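Alpha-fucosidase (Bifidobacterium bifidum, PDB 2EAE) hydrolyses terminal alpha-1,2-linked L-fucose from glycans, the chain here being the catalytic domain of a longer, probably membrane-attached enzyme. Local coordinates at residues N213-G218 with A404-H409. The protein carries 1 engineered substitution. Numbering follows the deposited sequence.
Sequences NYSKTG and AGDNAH. With GAL (beta-D-galactopyranose), chain B.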
ATOM      1  N   ASN A 213     -18.672  -2.273  20.176  1.00 35.21           N
ATOM      2  CA  ASN A 213     -17.613  -3.103  20.716  1.00 33.90           C
ATOM      3  C   ASN A 213     -16.303  -2.383  21.110  1.00 34.02           C
ATOM      4  O   ASN A 213     -15.331  -3.019  21.498  1.00 33.79           O
ATOM      5  CB  ASN A 213     -17.313  -4.269  19.773  1.00 34.54           C
ATOM      6  CG  ASN A 213     -16.661  -5.410  20.475  1.00 34.47           C
ATOM      7  OD1 ASN A 213     -15.749  -6.045  19.951  1.00 39.04           O
ATOM      8  ND2 ASN A 213     -17.107  -5.677  21.693  1.00 35.20           N
ATOM      9  N   TYR A 214     -16.246  -1.068  20.995  1.00 33.56           N
ATOM     10  CA  TYR A 214     -15.163  -0.410  21.717  1.00 34.38           C
ATOM     11  C   TYR A 214     -15.667   0.264  22.987  1.00 35.13           C
ATOM     12  O   TYR A 214     -16.762   0.835  22.993  1.00 34.91           O
ATOM     13  CB  TYR A 214     -14.319   0.528  20.848  1.00 32.85           C
ATOM     14  CG  TYR A 214     -15.010   1.599  20.058  1.00 32.67           C
ATOM     15  CD1 TYR A 214     -15.246   2.858  20.613  1.00 30.75           C
ATOM     16  CD2 TYR A 214     -15.371   1.392  18.715  1.00 30.54           C
ATOM     17  CE1 TYR A 214     -15.846   3.860  19.894  1.00 29.41           C
ATOM     18  CE2 TYR A 214     -15.972   2.409  17.990  1.00 29.04           C
ATOM     19  CZ  TYR A 214     -16.204   3.637  18.593  1.00 30.77           C
ATOM     20  OH  TYR A 214     -16.784   4.655  17.889  1.00 33.23           O
ATOM     21  N   SER A 215     -14.864   0.180  24.047  1.00 37.03           N
ATOM     22  CA  SER A 215     -15.115   0.921  25.308  1.00 38.98           C
ATOM     23  C   SER A 215     -15.148   2.419  25.083  1.00 39.81           C
ATOM     24  O   SER A 215     -14.349   2.951  24.309  1.00 39.58           O
ATOM     25  CB  SER A 215     -14.002   0.676  26.324  1.00 38.93           C
ATOM     26  OG  SER A 215     -13.958  -0.663  26.737  1.00 42.77           O
ATOM     27  N   LYS A 216     -16.061   3.106  25.766  1.00 40.68           N
ATOM     28  CA  LYS A 216     -16.038   4.563  25.813  1.00 41.80           C
ATOM     29  C   LYS A 216     -16.272   5.119  27.203  1.00 42.58           C
ATOM     30  O   LYS A 216     -16.611   4.393  28.140  1.00 42.53           O
ATOM     31  CB  LYS A 216     -17.025   5.228  24.847  1.00 42.01           C
ATOM     32  CG  LYS A 216     -18.208   4.422  24.425  1.00 42.92           C
ATOM     33  CD  LYS A 216     -17.987   3.929  23.033  1.00 42.72           C
ATOM     34  CE  LYS A 216     -19.286   3.572  22.383  1.00 40.85           C
ATOM     35  NZ  LYS A 216     -19.167   2.234  21.769  1.00 40.41           N
ATOM     36  N   THR A 217     -16.091   6.430  27.278  1.00 43.15           N
ATOM     37  CA  THR A 217     -16.246   7.242  28.473  1.00 43.65           C
ATOM     38  C   THR A 217     -17.048   8.462  28.049  1.00 43.79           C
ATOM     39  O   THR A 217     -16.667   9.183  27.109  1.00 43.32           O
ATOM     40  CB  THR A 217     -14.878   7.686  29.007  1.00 43.64           C
ATOM     41  OG1 THR A 217     -14.110   6.530  29.366  1.00 44.71           O
ATOM     42  CG2 THR A 217     -15.034   8.566  30.216  1.00 44.68           C
ATOM     43  N   GLY A 218     -18.179   8.669  28.727  1.00 44.15           N
ATOM     44  CA  GLY A 218     -19.047   9.815  28.492  1.00 44.03           C
ATOM     45  C   GLY A 218     -19.527  10.059  27.074  1.00 44.53           C
ATOM     46  O   GLY A 218     -19.533  11.203  26.615  1.00 44.24           O
ATOM     47  N   ALA A 404     -14.573  -3.988  15.292  1.00 26.60           N
ATOM     48  CA  ALA A 404     -13.953  -3.180  16.348  1.00 28.20           C
ATOM     49  C   ALA A 404     -13.801  -4.017  17.606  1.00 28.90           C
ATOM     50  O   ALA A 404     -14.621  -4.881  17.906  1.00 29.45           O
ATOM     51  CB  ALA A 404     -14.781  -1.915  16.664  1.00 27.77           C
ATOM     52  N   GLY A 405     -12.732  -3.756  18.331  1.00 29.85           N
ATOM     53  CA  GLY A 405     -12.493  -4.329  19.638  1.00 29.26           C
ATOM     54  C   GLY A 405     -11.353  -3.505  20.177  1.00 30.31           C
ATOM     55  O   GLY A 405     -10.631  -2.858  19.410  1.00 29.55           O
ATOM     56  N   ASP A 406     -11.188  -3.496  21.491  1.00 29.61           N
ATOM     57  CA  ASP A 406     -10.165  -2.641  22.110  1.00 29.87           C
ATOM     58  C   ASP A 406      -8.734  -3.118  21.886  1.00 29.27           C
ATOM     59  O   ASP A 406      -7.841  -2.313  21.662  1.00 30.10           O
ATOM     60  CB  ASP A 406     -10.439  -2.488  23.612  1.00 30.02           C
ATOM     61  CG  ASP A 406     -11.473  -1.415  23.914  1.00 30.63           C
ATOM     62  OD1 ASP A 406     -11.924  -0.705  23.011  1.00 34.56           O
ATOM     63  OD2 ASP A 406     -11.835  -1.255  25.091  1.00 37.14           O
ATOM     64  N   ASN A 407      -8.524  -4.426  21.924  1.00 28.81           N
ATOM     65  CA  ASN A 407      -7.194  -4.989  21.968  1.00 28.56           C
ATOM     66  C   ASN A 407      -6.668  -5.480  20.612  1.00 28.08           C
ATOM     67  O   ASN A 407      -7.453  -5.831  19.723  1.00 27.27           O
ATOM     68  CB  ASN A 407      -7.158  -6.119  22.987  1.00 29.51           C
ATOM     69  CG  ASN A 407      -7.089  -5.587  24.418  1.00 30.16           C
ATOM     70  OD1 ASN A 407      -7.228  -4.378  24.641  1.00 29.88           O
ATOM     71  ND2 ASN A 407      -6.852  -6.474  25.374  1.00 29.64           N
ATOM     72  N   ALA A 408      -5.340  -5.523  20.487  1.00 26.80           N
ATOM     73  CA  ALA A 408      -4.719  -6.071  19.290  1.00 25.96           C
ATOM     74  C   ALA A 408      -4.945  -7.574  19.277  1.00 26.47           C
ATOM     75  O   ALA A 408      -5.202  -8.187  20.337  1.00 26.28           O
ATOM     76  CB  ALA A 408      -3.262  -5.761  19.261  1.00 25.41           C
ATOM     77  N   HIS A 409      -4.868  -8.149  18.078  1.00 25.54           N
ATOM     78  CA  HIS A 409      -5.041  -9.576  17.850  1.00 26.92           C
ATOM     79  C   HIS A 409      -6.433 -10.046  18.296  1.00 27.30           C
ATOM     80  O   HIS A 409      -6.609 -11.172  18.775  1.00 27.78           O
ATOM     81  CB  HIS A 409      -3.896 -10.359  18.501  1.00 26.25           C
ATOM     82  CG  HIS A 409      -2.537  -9.850  18.120  1.00 28.88           C
ATOM     83  ND1 HIS A 409      -2.020  -9.983  16.846  1.00 29.52           N
ATOM     84  CD2 HIS A 409      -1.600  -9.190  18.837  1.00 29.09           C
ATOM     85  CE1 HIS A 409      -0.818  -9.432  16.802  1.00 30.99           C
ATOM     86  NE2 HIS A 409      -0.544  -8.934  17.994  1.00 33.46           N
TER
HETATM   87  C1  GAL B   2       0.004 -13.922  11.747  0.70 17.62           C
HETATM   88  C2  GAL B   2       0.724 -12.925  10.825  0.70 14.48           C
HETATM   89  C3  GAL B   2       1.918 -12.280  11.547  0.70 14.81           C
HETATM   90  C4  GAL B   2       1.423 -11.670  12.871  0.70 11.83           C
HETATM   91  C5  GAL B   2       0.728 -12.753  13.708  0.70 15.98           C
HETATM   92  C6  GAL B   2       0.117 -12.133  14.947  0.70 17.25           C
HETATM   93  O2  GAL B   2       1.093 -13.509   9.598  0.70 19.63           O
HETATM   94  O3  GAL B   2       2.417 -11.267  10.707  0.70 11.06           O
HETATM   95  O4  GAL B   2       0.510 -10.635  12.592  0.70 12.28           O
HETATM   96  O5  GAL B   2      -0.341 -13.293  12.953  0.70 16.46           O
HETATM   97  O6  GAL B   2      -0.284 -13.184  15.815  0.70 23.11           O
HETATM   98  O   HOH W   1     -11.689   1.974  23.750  1.00 28.86           O
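Asp406 turns its carboxylate on Ser215 and grips it with both oxygens. OD2 accepts the hydroxyl of Ser215, OG to OD2 being 2.8 Å, while OD1 takes the backbone N of the same residue at 3.2 Å, a bent bond of 145° at N-H. Both donors approach on the syn side, tilted somewhat out of the carboxylate plane. The short serine suits this two-point hold: OG lies beside its own backbone N (chi1 -65°), which lets hydroxyl and amide face one carboxylate together. A water completes the bridge, donating to OD1 of Asp406 and to the carbonyl O of Ser215. An alanine in place of Asp406 would probably leave the amide and hydroxyl of Ser215 without their shared acceptor and free the serine side chain to turn.

Next to this polar grip, the methyl of Ala404 is small enough to lie at the edge of the Tyr214 ring, near its plane, with CB 3.9 Å from CD2. The phenol OH reaches on to the carbonyl O of Trp138, fixing the far end of the ring. Lys216 folds back so that NZ bonds the carbonyl O of Tyr214, 3.0 Å away, and also that of Asn211. Behind Asp406, its own carbonyl O accepts Thr80 OG1, and beyond it His409 brings CE1 to 3.4 Å from C6 of the bound galactose. The contact thus joins a loop leading into edge strand 216-223 of the N-terminal beta-sandwich to a catalytic-domain loop that runs on to the glycan pocket, an interdomain seam of this family 95 glycoside hydrolase.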